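Isocitrate dehydrogenase [NAD] subunit 2 (Saccharomyces cerevisiae, PDB 3BLX) catalyses the NAD-dependent oxidative decarboxylation of isocitrate to 2-oxoglutarate in the mitochondrial citric acid cycle and also binds mitochondrial mRNA leaders. Local coordinates at residues K42-A46 with A47-I51; T102-T106 with F107-A111; P285-G289 with Q290-N294. All coordinates share one frame; numbering follows the deposited sequence.

Interaction 1: K42-A46 with A47-I51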
ATOM      1  N   LYS B  42       2.561  29.830 -56.726  1.00 83.35           N
ATOM      2  CA  LYS B  42       3.275  30.871 -57.468  1.00 73.34           C
ATOM      3  C   LYS B  42       4.364  30.314 -58.392  1.00 89.02           C
ATOM      4  O   LYS B  42       4.751  30.953 -59.373  1.00 85.41           O
ATOM      5  CB  LYS B  42       3.900  31.891 -56.504  1.00 69.51           C
ATOM      6  CG  LYS B  42       2.900  32.786 -55.769  1.00 95.67           C
ATOM      7  CD  LYS B  42       3.600  33.898 -54.968  1.00 91.41           C
ATOM      8  CE  LYS B  42       2.590  34.804 -54.278  1.00 93.44           C
ATOM      9  NZ  LYS B  42       3.261  35.907 -53.536  1.00 80.76           N
ATOM     10  N   ILE B  43       4.868  29.130 -58.058  1.00 89.36           N
ATOM     11  CA  ILE B  43       5.896  28.470 -58.853  1.00 66.97           C
ATOM     12  C   ILE B  43       5.251  27.519 -59.851  1.00 77.76           C
ATOM     13  O   ILE B  43       5.861  27.137 -60.840  1.00 74.73           O
ATOM     14  CB  ILE B  43       6.871  27.702 -57.955  1.00 59.07           C
ATOM     15  CG1 ILE B  43       7.555  28.660 -56.984  1.00 75.23           C
ATOM     16  CG2 ILE B  43       7.918  26.992 -58.756  1.00 47.71           C
ATOM     17  CD1 ILE B  43       8.733  28.043 -56.257  1.00 58.03           C
ATOM     18  N   PHE B  44       4.005  27.144 -59.596  1.00 80.08           N
ATOM     19  CA  PHE B  44       3.281  26.267 -60.507  1.00 88.32           C
ATOM     20  C   PHE B  44       2.609  27.109 -61.587  1.00 98.83           C
ATOM     21  O   PHE B  44       2.465  26.673 -62.735  1.00 92.84           O
ATOM     22  CB  PHE B  44       2.259  25.400 -59.747  1.00 94.91           C
ATOM     23  CG  PHE B  44       2.739  23.987 -59.456  1.00 84.16           C
ATOM     24  CD1 PHE B  44       4.011  23.752 -58.954  1.00 77.88           C
ATOM     25  CD2 PHE B  44       1.910  22.899 -59.670  1.00 86.13           C
ATOM     26  CE1 PHE B  44       4.445  22.465 -58.690  1.00 46.26           C
ATOM     27  CE2 PHE B  44       2.347  21.612 -59.402  1.00 63.77           C
ATOM     28  CZ  PHE B  44       3.616  21.403 -58.917  1.00 53.34           C
ATOM     29  N   SER B  45       2.212  28.323 -61.214  1.00103.85           N
ATOM     30  CA  SER B  45       1.655  29.274 -62.174  1.00103.96           C
ATOM     31  C   SER B  45       2.779  29.847 -63.041  1.00 99.78           C
ATOM     32  O   SER B  45       2.666  29.892 -64.268  1.00 94.92           O
ATOM     33  CB  SER B  45       0.896  30.399 -61.457  1.00 88.54           C
ATOM     34  OG  SER B  45       0.109  31.162 -62.362  1.00100.13           O
ATOM     35  N   ALA B  46       3.871  30.254 -62.395  1.00 93.24           N
ATOM     36  CA  ALA B  46       5.027  30.838 -63.081  1.00 75.35           C
ATOM     37  C   ALA B  46       5.761  29.899 -64.041  1.00 87.12           C
ATOM     38  O   ALA B  46       6.506  30.358 -64.903  1.00113.41           O
ATOM     39  CB  ALA B  46       6.008  31.418 -62.069  1.00 79.14           C
ATOM     40  N   ALA B  47       5.568  28.593 -63.897  1.00 95.14           N
ATOM     41  CA  ALA B  47       6.183  27.633 -64.817  1.00 93.95           C
ATOM     42  C   ALA B  47       5.130  27.096 -65.769  1.00 90.44           C
ATOM     43  O   ALA B  47       5.390  26.184 -66.556  1.00 69.92           O
ATOM     44  CB  ALA B  47       6.822  26.497 -64.052  1.00 98.05           C
ATOM     45  N   ASN B  48       3.941  27.680 -65.672  1.00 98.80           N
ATOM     46  CA  ASN B  48       2.784  27.282 -66.466  1.00101.47           C
ATOM     47  C   ASN B  48       2.613  25.776 -66.516  1.00 97.00           C
ATOM     48  O   ASN B  48       3.002  25.132 -67.488  1.00 92.45           O
ATOM     49  CB  ASN B  48       2.849  27.880 -67.877  1.00107.23           C
ATOM     50  CG  ASN B  48       2.381  29.334 -67.921  1.00116.55           C
ATOM     51  OD1 ASN B  48       1.326  29.682 -67.378  1.00102.06           O
ATOM     52  ND2 ASN B  48       3.164  30.188 -68.576  1.00102.33           N
ATOM     53  N   VAL B  49       2.048  25.221 -65.446  1.00100.40           N
ATOM     54  CA  VAL B  49       1.718  23.802 -65.393  1.00 88.24           C
ATOM     55  C   VAL B  49       0.193  23.635 -65.397  1.00 85.31           C
ATOM     56  O   VAL B  49      -0.531  24.437 -64.797  1.00 87.31           O
ATOM     57  CB  VAL B  49       2.357  23.101 -64.156  1.00 86.14           C
ATOM     58  CG1 VAL B  49       3.816  23.453 -64.051  1.00 79.29           C
ATOM     59  CG2 VAL B  49       1.654  23.492 -62.882  1.00 87.17           C
ATOM     60  N   PRO B  50      -0.296  22.597 -66.089  1.00 82.45           N
ATOM     61  CA  PRO B  50      -1.710  22.255 -66.326  1.00 84.25           C
ATOM     62  C   PRO B  50      -2.488  21.849 -65.071  1.00 83.82           C
ATOM     63  O   PRO B  50      -3.063  20.767 -65.050  1.00 82.43           O
ATOM     64  CB  PRO B  50      -1.625  21.042 -67.259  1.00 75.67           C
ATOM     65  CG  PRO B  50      -0.231  21.054 -67.800  1.00 82.46           C
ATOM     66  CD  PRO B  50       0.625  21.669 -66.763  1.00 80.82           C
ATOM     67  N   ILE B  51      -2.528  22.709 -64.059  1.00 79.53           N
ATOM     68  CA  ILE B  51      -3.137  22.349 -62.782  1.00 90.90           C
ATOM     69  C   ILE B  51      -3.965  23.479 -62.159  1.00 89.16           C
ATOM     70  O   ILE B  51      -3.500  24.616 -62.027  1.00 73.24           O
ATOM     71  CB  ILE B  51      -2.056  21.874 -61.767  1.00 98.04           C
ATOM     72  CG1 ILE B  51      -1.366  20.608 -62.270  1.00 81.63           C
ATOM     73  CG2 ILE B  51      -2.662  21.629 -60.386  1.00 87.28           C
ATOM     74  CD1 ILE B  51      -0.134  20.265 -61.507  1.00 88.29           C
TER
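The ring of F44 receives two aliphatic tips from the chain that follows its helix. V49 comes in at an oblique angle, its CG2 lying 3.3 Å from F44 CD2, while I51 reaches the ring edge close to its plane, with CD1 3.5 Å from F44 CE2. The torsion of V49 (chi1 -49°) sets CG2 between the backbone N and the carbonyl carbon, and from there this methyl also rests against F44 O. Without the ring, as with an alanine here, V49 CG2 and I51 CD1 would probably lose the surface they pack on, and a gap would open beside the helix end.

Two backbone bonds bring these residues together. V49 N donates to F44 O over 3.1 Å, and N48 N donates to S45 O over 2.9 Å. Together they form a Schellman motif that ends helix 33-45, with N48 as its C-prime residue at positive phi (45°), and S45 to N48 form a type I turn. Beyond it, I51 N bonds to V49 O at 2.7 Å in an inverse gamma turn centred on P50, which redirects the chain into strand 51-52. Farther out, the F44 ring meets that of W53, and L306 of helix 296-309 and I318 of helix 312-326 also touch it. A46 and A47 both pack on the C-terminal L354.

Interaction 2: T102-T106 with F107-A111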
ATOM      1  N   THR B 102      -6.025   7.999 -40.106  1.00 58.54           N
ATOM      2  CA  THR B 102      -7.346   7.878 -40.732  1.00 68.58           C
ATOM      3  C   THR B 102      -7.295   8.294 -42.183  1.00 63.94           C
ATOM      4  O   THR B 102      -8.045   7.793 -43.017  1.00 65.31           O
ATOM      5  CB  THR B 102      -8.446   8.709 -40.028  1.00 64.75           C
ATOM      6  OG1 THR B 102      -7.852   9.575 -39.067  1.00 65.87           O
ATOM      7  CG2 THR B 102      -9.409   7.804 -39.309  1.00 84.99           C
ATOM      8  N   LEU B 103      -6.408   9.230 -42.477  1.00 64.97           N
ATOM      9  CA  LEU B 103      -6.186   9.647 -43.851  1.00 53.65           C
ATOM     10  C   LEU B 103      -5.790   8.443 -44.710  1.00 56.57           C
ATOM     11  O   LEU B 103      -6.367   8.221 -45.758  1.00 51.41           O
ATOM     12  CB  LEU B 103      -5.108  10.730 -43.886  1.00 54.57           C
ATOM     13  CG  LEU B 103      -5.417  12.007 -44.657  1.00 50.98           C
ATOM     14  CD1 LEU B 103      -6.868  12.377 -44.510  1.00 59.13           C
ATOM     15  CD2 LEU B 103      -4.535  13.137 -44.163  1.00 48.89           C
ATOM     16  N   ARG B 104      -4.826   7.649 -44.246  1.00 56.38           N
ATOM     17  CA  ARG B 104      -4.374   6.467 -44.984  1.00 54.25           C
ATOM     18  C   ARG B 104      -5.446   5.390 -45.097  1.00 54.50           C
ATOM     19  O   ARG B 104      -5.539   4.703 -46.106  1.00 53.65           O
ATOM     20  CB  ARG B 104      -3.107   5.867 -44.349  1.00 50.70           C
ATOM     21  CG  ARG B 104      -2.001   6.898 -44.122  1.00 81.76           C
ATOM     22  CD  ARG B 104      -0.628   6.286 -43.884  1.00 71.56           C
ATOM     23  NE  ARG B 104       0.131   7.088 -42.934  1.00 79.28           N
ATOM     24  CZ  ARG B 104       0.231   6.784 -41.639  1.00105.11           C
ATOM     25  NH1 ARG B 104      -0.368   5.693 -41.170  1.00 91.60           N
ATOM     26  NH2 ARG B 104       0.933   7.561 -40.818  1.00109.73           N
ATOM     27  N   LYS B 105      -6.248   5.237 -44.047  1.00 56.68           N
ATOM     28  CA  LYS B 105      -7.271   4.203 -44.036  1.00 62.81           C
ATOM     29  C   LYS B 105      -8.408   4.507 -45.010  1.00 65.33           C
ATOM     30  O   LYS B 105      -8.843   3.619 -45.750  1.00 48.91           O
ATOM     31  CB  LYS B 105      -7.806   3.954 -42.622  1.00 63.50           C
ATOM     32  CG  LYS B 105      -7.276   2.682 -41.978  1.00 65.13           C
ATOM     33  CD  LYS B 105      -8.062   2.285 -40.743  1.00 72.99           C
ATOM     34  CE  LYS B 105      -7.578   0.947 -40.210  1.00 91.36           C
ATOM     35  NZ  LYS B 105      -8.059   0.712 -38.825  1.00 99.35           N
ATOM     36  N   THR B 106      -8.873   5.756 -45.031  1.00 52.13           N
ATOM     37  CA  THR B 106      -9.995   6.111 -45.893  1.00 54.35           C
ATOM     38  C   THR B 106      -9.663   6.094 -47.392  1.00 54.93           C
ATOM     39  O   THR B 106     -10.510   5.724 -48.194  1.00 67.31           O
ATOM     40  CB  THR B 106     -10.684   7.455 -45.504  1.00 55.65           C
ATOM     41  OG1 THR B 106     -10.084   8.541 -46.208  1.00 56.40           O
ATOM     42  CG2 THR B 106     -10.622   7.724 -44.001  1.00 41.64           C
ATOM     43  N   PHE B 107      -8.436   6.453 -47.769  1.00 53.48           N
ATOM     44  CA  PHE B 107      -8.049   6.504 -49.189  1.00 49.43           C
ATOM     45  C   PHE B 107      -7.296   5.294 -49.711  1.00 47.13           C
ATOM     46  O   PHE B 107      -6.858   5.293 -50.862  1.00 41.26           O
ATOM     47  CB  PHE B 107      -7.251   7.770 -49.496  1.00 50.91           C
ATOM     48  CG  PHE B 107      -8.006   9.017 -49.203  1.00 56.26           C
ATOM     49  CD1 PHE B 107      -7.562   9.897 -48.237  1.00 59.74           C
ATOM     50  CD2 PHE B 107      -9.197   9.286 -49.859  1.00 62.51           C
ATOM     51  CE1 PHE B 107      -8.286  11.040 -47.934  1.00 69.42           C
ATOM     52  CE2 PHE B 107      -9.920  10.428 -49.570  1.00 65.77           C
ATOM     53  CZ  PHE B 107      -9.467  11.306 -48.602  1.00 62.31           C
ATOM     54  N   GLY B 108      -7.155   4.274 -48.869  1.00 43.47           N
ATOM     55  CA  GLY B 108      -6.521   3.032 -49.259  1.00 38.83           C
ATOM     56  C   GLY B 108      -5.045   3.179 -49.557  1.00 50.13           C
ATOM     57  O   GLY B 108      -4.533   2.515 -50.472  1.00 52.24           O
ATOM     58  N   LEU B 109      -4.367   4.045 -48.798  1.00 35.38           N
ATOM     59  CA  LEU B 109      -2.933   4.274 -48.971  1.00 47.99           C
ATOM     60  C   LEU B 109      -2.112   3.180 -48.305  1.00 44.19           C
ATOM     61  O   LEU B 109      -2.158   3.021 -47.096  1.00 53.39           O
ATOM     62  CB  LEU B 109      -2.535   5.633 -48.408  1.00 36.68           C
ATOM     63  CG  LEU B 109      -3.436   6.789 -48.817  1.00 49.15           C
ATOM     64  CD1 LEU B 109      -2.930   8.073 -48.204  1.00 39.20           C
ATOM     65  CD2 LEU B 109      -3.537   6.919 -50.333  1.00 46.00           C
ATOM     66  N   PHE B 110      -1.347   2.436 -49.090  1.00 45.25           N
ATOM     67  CA  PHE B 110      -0.672   1.270 -48.556  1.00 51.28           C
ATOM     68  C   PHE B 110       0.849   1.433 -48.544  1.00 46.13           C
ATOM     69  O   PHE B 110       1.541   0.771 -47.773  1.00 65.28           O
ATOM     70  CB  PHE B 110      -1.102   0.008 -49.316  1.00 43.59           C
ATOM     71  CG  PHE B 110      -0.770   0.049 -50.771  1.00 52.82           C
ATOM     72  CD1 PHE B 110       0.496  -0.307 -51.212  1.00 42.04           C
ATOM     73  CD2 PHE B 110      -1.708   0.470 -51.698  1.00 44.59           C
ATOM     74  CE1 PHE B 110       0.818  -0.246 -52.561  1.00 57.02           C
ATOM     75  CE2 PHE B 110      -1.392   0.525 -53.052  1.00 62.80           C
ATOM     76  CZ  PHE B 110      -0.130   0.169 -53.483  1.00 51.25           C
ATOM     77  N   ALA B 111       1.373   2.316 -49.383  1.00 36.53           N
ATOM     78  CA  ALA B 111       2.826   2.486 -49.482  1.00 31.70           C
ATOM     79  C   ALA B 111       3.234   3.911 -49.213  1.00 34.73           C
ATOM     80  O   ALA B 111       2.586   4.845 -49.672  1.00 46.49           O
ATOM     81  CB  ALA B 111       3.318   2.064 -50.840  1.00 30.18           C
TER
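The ring of F107 carries the hydroxyl of its neighbour T106 over one face, with OG1 3.4 Å above the ring plane and close to its centre. L103, one helical turn back, runs alongside in the same direction, and its CD1 comes to 3.9 Å from F107 CE1. L103 O meets the ring obliquely near CD1 and also accepts a weak bond from F107 N at 3.4 Å. With CG of F107 opposite its own carbonyl carbon (chi1 -60°), the ring lies back along the helix, within reach of both residues.

The chain then turns away from the helix axis at G108, whose positive phi (67°) is easily adopted by glycine. L109 N donates to R104 O across 3.0 Å. This bond holds L109 beneath the last turn: its CB is 4.1 Å from R104 CB, and its CD1 reaches R104 CA. R104 thus gives its backbone and CB to the turn, while the rest of its side chain, bent at chi3, leads away from L109.

F110 and A111 follow as a classic beta bulge opposite I270 of strand 266-271. The turn at G108 is a Schellman motif joining helix 99-107 to strand 109-117. It places R104, a probable substrate ligand by analogy with related enzymes, beside Y142, which is probably critical for catalysis, and near R135, another likely substrate-binding residue of the active site.

Interaction 3: P285-G289 with Q290-N294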
ATOM      1  N   PRO B 285       4.427  26.301 -35.487  1.00 93.44           N
ATOM      2  CA  PRO B 285       3.553  27.472 -35.343  1.00 94.66           C
ATOM      3  C   PRO B 285       4.315  28.721 -34.888  1.00 87.62           C
ATOM      4  O   PRO B 285       3.997  29.842 -35.273  1.00 59.85           O
ATOM      5  CB  PRO B 285       2.554  27.028 -34.263  1.00 83.82           C
ATOM      6  CG  PRO B 285       2.711  25.544 -34.150  1.00 85.71           C
ATOM      7  CD  PRO B 285       4.138  25.276 -34.470  1.00 86.95           C
ATOM      8  N   ASP B 286       5.334  28.514 -34.074  1.00 80.40           N
ATOM      9  CA  ASP B 286       6.082  29.608 -33.496  1.00 82.73           C
ATOM     10  C   ASP B 286       6.935  30.353 -34.538  1.00 94.09           C
ATOM     11  O   ASP B 286       7.637  31.308 -34.202  1.00100.35           O
ATOM     12  CB  ASP B 286       6.923  29.063 -32.337  1.00 98.80           C
ATOM     13  CG  ASP B 286       7.096  27.530 -32.398  1.00118.79           C
ATOM     14  OD1 ASP B 286       7.440  26.985 -33.483  1.00 97.20           O
ATOM     15  OD2 ASP B 286       6.896  26.869 -31.346  1.00 98.52           O
ATOM     16  N   ILE B 287       6.864  29.921 -35.802  1.00 86.27           N
ATOM     17  CA  ILE B 287       7.554  30.603 -36.902  1.00 67.10           C
ATOM     18  C   ILE B 287       6.569  30.945 -38.015  1.00 73.42           C
ATOM     19  O   ILE B 287       6.941  31.405 -39.098  1.00 63.62           O
ATOM     20  CB  ILE B 287       8.745  29.781 -37.467  1.00 76.08           C
ATOM     21  CG1 ILE B 287       9.736  30.718 -38.125  1.00 84.00           C
ATOM     22  CG2 ILE B 287       8.305  28.734 -38.488  1.00 69.23           C
ATOM     23  CD1 ILE B 287      10.055  31.907 -37.262  1.00101.13           C
ATOM     24  N   ALA B 288       5.293  30.728 -37.738  1.00 86.66           N
ATOM     25  CA  ALA B 288       4.247  31.047 -38.702  1.00 69.97           C
ATOM     26  C   ALA B 288       3.990  32.549 -38.787  1.00 87.24           C
ATOM     27  O   ALA B 288       4.104  33.278 -37.790  1.00 76.62           O
ATOM     28  CB  ALA B 288       2.976  30.317 -38.365  1.00 66.80           C
ATOM     29  N   GLY B 289       3.645  32.998 -39.992  1.00 88.46           N
ATOM     30  CA  GLY B 289       3.394  34.399 -40.266  1.00 75.89           C
ATOM     31  C   GLY B 289       4.652  35.206 -40.490  1.00 77.07           C
ATOM     32  O   GLY B 289       4.654  36.116 -41.312  1.00 65.24           O
ATOM     33  N   GLN B 290       5.715  34.865 -39.760  1.00 80.55           N
ATOM     34  CA  GLN B 290       6.976  35.609 -39.797  1.00 73.39           C
ATOM     35  C   GLN B 290       7.746  35.473 -41.132  1.00 81.09           C
ATOM     36  O   GLN B 290       8.811  36.065 -41.302  1.00 63.03           O
ATOM     37  CB  GLN B 290       7.866  35.239 -38.596  1.00 73.03           C
ATOM     38  CG  GLN B 290       7.141  35.189 -37.253  1.00 69.95           C
ATOM     39  CD  GLN B 290       8.076  34.889 -36.091  1.00 88.49           C
ATOM     40  OE1 GLN B 290       9.299  34.997 -36.216  1.00 84.85           O
ATOM     41  NE2 GLN B 290       7.502  34.516 -34.951  1.00 99.83           N
ATOM     42  N   ASP B 291       7.197  34.696 -42.067  1.00 87.42           N
ATOM     43  CA  ASP B 291       7.789  34.507 -43.395  1.00 68.41           C
ATOM     44  C   ASP B 291       9.156  33.800 -43.403  1.00 82.51           C
ATOM     45  O   ASP B 291       9.980  34.033 -44.287  1.00 68.25           O
ATOM     46  CB  ASP B 291       7.907  35.851 -44.111  1.00 74.39           C
ATOM     47  CG  ASP B 291       7.625  35.746 -45.602  1.00 99.08           C
ATOM     48  OD1 ASP B 291       8.518  36.088 -46.409  1.00 75.41           O
ATOM     49  OD2 ASP B 291       6.505  35.311 -45.967  1.00107.97           O
ATOM     50  N   LYS B 292       9.398  32.933 -42.431  1.00 80.84           N
ATOM     51  CA  LYS B 292      10.681  32.267 -42.342  1.00 77.19           C
ATOM     52  C   LYS B 292      10.615  30.812 -42.828  1.00 81.18           C
ATOM     53  O   LYS B 292      11.637  30.129 -42.867  1.00 70.55           O
ATOM     54  CB  LYS B 292      11.220  32.340 -40.912  1.00 64.92           C
ATOM     55  CG  LYS B 292      11.377  33.744 -40.347  1.00 63.28           C
ATOM     56  CD  LYS B 292      12.225  33.715 -39.067  1.00 81.61           C
ATOM     57  CE  LYS B 292      12.038  34.953 -38.199  1.00 73.06           C
ATOM     58  NZ  LYS B 292      12.721  34.815 -36.866  1.00 69.96           N
ATOM     59  N   ALA B 293       9.422  30.355 -43.214  1.00 70.87           N
ATOM     60  CA  ALA B 293       9.195  28.947 -43.571  1.00 65.08           C
ATOM     61  C   ALA B 293      10.039  28.501 -44.752  1.00 74.59           C
ATOM     62  O   ALA B 293      10.438  29.314 -45.561  1.00 67.36           O
ATOM     63  CB  ALA B 293       7.731  28.706 -43.873  1.00 53.22           C
ATOM     64  N   ASN B 294      10.293  27.201 -44.854  1.00 71.26           N
ATOM     65  CA  ASN B 294      11.051  26.666 -45.975  1.00 59.25           C
ATOM     66  C   ASN B 294      10.242  25.695 -46.832  1.00 59.17           C
ATOM     67  O   ASN B 294      10.008  24.558 -46.435  1.00 75.63           O
ATOM     68  CB  ASN B 294      12.337  26.014 -45.478  1.00 64.02           C
ATOM     69  CG  ASN B 294      13.225  25.539 -46.613  1.00 79.57           C
ATOM     70  OD1 ASN B 294      12.810  25.512 -47.767  1.00 62.49           O
ATOM     71  ND2 ASN B 294      14.452  25.154 -46.286  1.00 76.94           N
TER
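A 2.9 Å bond from A288 N to P285 O closes the short 3-10 turn that presents I287 to Q290 and K292. I287 then carries most of the side-chain contact. Its CG1 stands opposite the backbone N (chi1 -156°), which sends CD1 out between the two later side chains, and it crosses each of them at roughly a right angle. K292 lays its extended chain across the isoleucine: CB is 3.5 Å from I287 CG1, and CD is 3.4 Å from I287 CD1. This is aliphatic packing along the methylenes, and the chain stays beside I287 CD1 as far as NZ, 4.0 Å away.

The amide of Q290 comes up beside the same methyl group, OE1 lying 3.3 Å from I287 CD1. Its other end turns back to D286, where NE2 is 3.3 Å from D286 O but at too poor an angle for a hydrogen bond. The amide therefore rests on the turn without being fixed to it by a bond across the contact.

Two residues with positive phi, G289 (81°) and D291 (65°), curl the chain between the two sides. Each is tied to a neighbouring part of the fold: G289 N bonds to E35 OE2 of helix 33-45, and D291 OD1 to S344 OG of helix 343-352. I287 and A293 both touch I32.

As in other members of the family, this loop probably borders the adenosine end of the nucleotide site. It connects strand 275-279 to helix 296-309, and just ahead of that helix the side chain of N294 caps a backbone N and bonds T296 OG1.

How the interactions relate
The three contacts come in series along the chain and nowhere touch. Interaction 1 closes helix 33-45 at its C-terminal end, and interaction 3 meets the same helix near its start, through E35; their centres are 24 Å apart. Helix 296-309 joins them again, since the loop of interaction 3 leads into it and its later residues pack on interaction 1. Interaction 2 lies nearer the centre of the folded chain, its centre 28 Å from that of interaction 1 and 29 Å from that of interaction 3. Its strand 109-117 belongs to the same large mixed sheet as strand 275-279, which precedes the loop of interaction 3; of the three, interaction 2 alone holds a probable substrate-binding residue.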